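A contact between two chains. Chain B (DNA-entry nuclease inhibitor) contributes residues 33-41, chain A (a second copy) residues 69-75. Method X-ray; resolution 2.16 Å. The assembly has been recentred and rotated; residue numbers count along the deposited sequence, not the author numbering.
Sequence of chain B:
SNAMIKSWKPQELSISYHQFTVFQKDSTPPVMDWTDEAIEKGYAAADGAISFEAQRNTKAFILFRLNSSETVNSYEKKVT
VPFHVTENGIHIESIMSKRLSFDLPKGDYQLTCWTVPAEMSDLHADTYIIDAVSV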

# COMPACT_ATOMS: atom_id res chain seq x y z
N ASP B 33 2.58 6.24 -8.23
CA ASP B 33 3.59 6.68 -7.28
C ASP B 33 2.91 6.97 -5.94
O ASP B 33 2.37 8.06 -5.72
CB ASP B 33 4.30 7.93 -7.81
CG ASP B 33 5.55 8.29 -7.03
OD1 ASP B 33 5.66 7.90 -5.84
OD2 ASP B 33 6.44 8.96 -7.60
N TRP B 34 2.92 5.98 -5.05
CA TRP B 34 2.28 6.11 -3.75
C TRP B 34 3.21 6.81 -2.76
O TRP B 34 3.82 6.17 -1.90
CB TRP B 34 1.86 4.74 -3.20
CG TRP B 34 0.73 4.12 -3.96
CD1 TRP B 34 0.81 3.07 -4.82
CD2 TRP B 34 -0.64 4.53 -3.94
NE1 TRP B 34 -0.44 2.78 -5.33
CE2 TRP B 34 -1.34 3.66 -4.81
CE3 TRP B 34 -1.35 5.53 -3.27
CZ2 TRP B 34 -2.72 3.77 -5.02
CZ3 TRP B 34 -2.72 5.64 -3.48
CH2 TRP B 34 -3.39 4.76 -4.35
N THR B 35 3.29 8.13 -2.88
CA THR B 35 4.07 8.95 -1.96
C THR B 35 3.30 9.13 -0.66
O THR B 35 2.10 8.85 -0.59
CB THR B 35 4.37 10.33 -2.56
OG1 THR B 35 3.13 11.00 -2.86
CG2 THR B 35 5.19 10.21 -3.82
N ASP B 36 3.99 9.63 0.36
CA ASP B 36 3.36 9.96 1.64
C ASP B 36 2.16 10.88 1.41
O ASP B 36 1.09 10.67 1.97
CB ASP B 36 4.36 10.63 2.58
CG ASP B 36 5.45 9.68 3.05
OD1 ASP B 36 5.47 8.51 2.62
OD2 ASP B 36 6.30 10.11 3.87
N GLU B 37 2.37 11.90 0.57
CA GLU B 37 1.34 12.88 0.25
C GLU B 37 0.13 12.23 -0.45
O GLU B 37 -1.01 12.46 -0.06
CB GLU B 37 1.94 13.98 -0.64
CG GLU B 37 1.05 15.20 -0.82
CD GLU B 37 1.79 16.39 -1.39
OE1 GLU B 37 2.74 16.87 -0.74
OE2 GLU B 37 1.43 16.84 -2.50
N ALA B 38 0.40 11.43 -1.48
CA ALA B 38 -0.65 10.71 -2.20
C ALA B 38 -1.51 9.85 -1.27
O ALA B 38 -2.74 9.83 -1.38
CB ALA B 38 -0.05 9.85 -3.30
N ILE B 39 -0.84 9.14 -0.36
CA ILE B 39 -1.53 8.31 0.63
C ILE B 39 -2.36 9.18 1.58
O ILE B 39 -3.50 8.84 1.89
CB ILE B 39 -0.52 7.45 1.44
CG1 ILE B 39 0.19 6.45 0.51
CG2 ILE B 39 -1.22 6.70 2.56
CD1 ILE B 39 1.53 5.98 1.03
N GLU B 40 -1.78 10.29 2.02
CA GLU B 40 -2.47 11.24 2.91
C GLU B 40 -3.69 11.87 2.25
O GLU B 40 -4.74 12.00 2.87
CB GLU B 40 -1.50 12.34 3.37
CG GLU B 40 -0.47 11.88 4.39
CD GLU B 40 0.76 12.78 4.46
OE1 GLU B 40 0.80 13.82 3.77
OE2 GLU B 40 1.70 12.44 5.20
N LYS B 41 -3.54 12.25 0.98
CA LYS B 41 -4.65 12.83 0.20
C LYS B 41 -5.72 11.80 -0.15
O LYS B 41 -6.87 12.16 -0.42
CB LYS B 41 -4.12 13.49 -1.08
CG LYS B 41 -3.30 14.74 -0.83
CD LYS B 41 -3.11 15.57 -2.09
CE LYS B 41 -2.15 14.92 -3.08
NZ LYS B 41 -2.84 14.12 -4.13
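Chain A 69-75: SETVNSY

How does chain A run past chain B? Residues 69-75 of chain A form no regular helix or strand; the backbone is extended from Glu A70 to Val A72 and bends at Asn A73, and they run against the direction of chain B: Asn A73 pairs with Trp B34 (CA to CA 7.2 Å), and Glu A70 with Ile B39 (CA to CA 6.9 Å).

What does Trp B34 rest on? Its ring, in the loop before the helix, takes Asn A73 over one face: Asn A73 CB stands 3.5 Å from the centroid of the five-membered ring, 9° off the normal, a CH-pi contact. Ser A74 OG lies 3.7 Å from Trp B34 CD1.

What happens where the helix begins? Thr B35 turns away from chain A and caps the helix, Ala B38 N donating to Thr B35 OG1 at 3.1 Å. Asp B36, in the first turn, brings OD1 to 3.0 Å from Glu A70 OE1, two acceptors of like charge with no hydrogen bond between them.

What does the helix offer farther on? Ile B39 points toward chain A, its CD1 3.8 Å from Thr A71 O and 4.2 Å from Glu A70 OE1. Glu B40 starts sideways, yet its end comes nearer, leaving OE2 3.9 Å from Glu A70 OE2, a second like-charge approach. No hydrogen bond joins the stretches, which together bury 340 Å², both sides summed.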

# COMPACT_ATOMS: atom_id res chain seq x y z
N SER A 69 0.88 4.37 10.21
CA SER A 69 -0.46 3.99 9.77
C SER A 69 -0.61 4.15 8.26
O SER A 69 -1.70 3.92 7.71
CB SER A 69 -1.52 4.83 10.49
OG SER A 69 -1.37 6.20 10.19
N GLU A 70 0.47 4.55 7.58
CA GLU A 70 0.46 4.66 6.12
C GLU A 70 0.35 3.27 5.51
O GLU A 70 1.20 2.41 5.75
CB GLU A 70 1.73 5.34 5.60
CG GLU A 70 1.75 6.85 5.75
CD GLU A 70 2.83 7.52 4.91
OE1 GLU A 70 3.76 6.82 4.46
OE2 GLU A 70 2.74 8.75 4.71
N THR A 71 -0.71 3.05 4.73
CA THR A 71 -0.90 1.76 4.06
C THR A 71 0.18 1.56 3.00
O THR A 71 0.71 2.53 2.45
CB THR A 71 -2.29 1.65 3.40
OG1 THR A 71 -2.46 2.71 2.45
CG2 THR A 71 -3.39 1.72 4.45
N VAL A 72 0.50 0.30 2.73
CA VAL A 72 1.45 -0.06 1.69
C VAL A 72 0.66 -0.66 0.54
O VAL A 72 0.20 -1.80 0.61
CB VAL A 72 2.50 -1.06 2.22
CG1 VAL A 72 3.52 -1.40 1.14
CG2 VAL A 72 3.19 -0.48 3.45
N ASN A 73 0.49 0.13 -0.52
CA ASN A 73 -0.40 -0.22 -1.62
C ASN A 73 0.23 -1.15 -2.66
O ASN A 73 -0.47 -1.73 -3.48
CB ASN A 73 -0.93 1.04 -2.30
CG ASN A 73 -1.87 1.83 -1.40
OD1 ASN A 73 -3.02 1.45 -1.21
ND2 ASN A 73 -1.38 2.93 -0.84
N SER A 74 1.56 -1.28 -2.63
CA SER A 74 2.27 -2.12 -3.59
C SER A 74 3.35 -2.96 -2.90
O SER A 74 4.28 -2.43 -2.30
CB SER A 74 2.92 -1.25 -4.67
OG SER A 74 1.96 -0.39 -5.27
N TYR A 75 3.20 -4.29 -2.99
CA TYR A 75 4.20 -5.22 -2.47
C TYR A 75 3.99 -6.63 -3.01
O TYR A 75 2.90 -6.98 -3.47
CB TYR A 75 4.18 -5.25 -0.94
CG TYR A 75 2.86 -5.68 -0.33
CD1 TYR A 75 1.85 -4.75 -0.08
CD2 TYR A 75 2.63 -7.01 0.01
CE1 TYR A 75 0.64 -5.13 0.48
CE2 TYR A 75 1.42 -7.40 0.58
CZ TYR A 75 0.44 -6.46 0.81
OH TYR A 75 -0.76 -6.84 1.36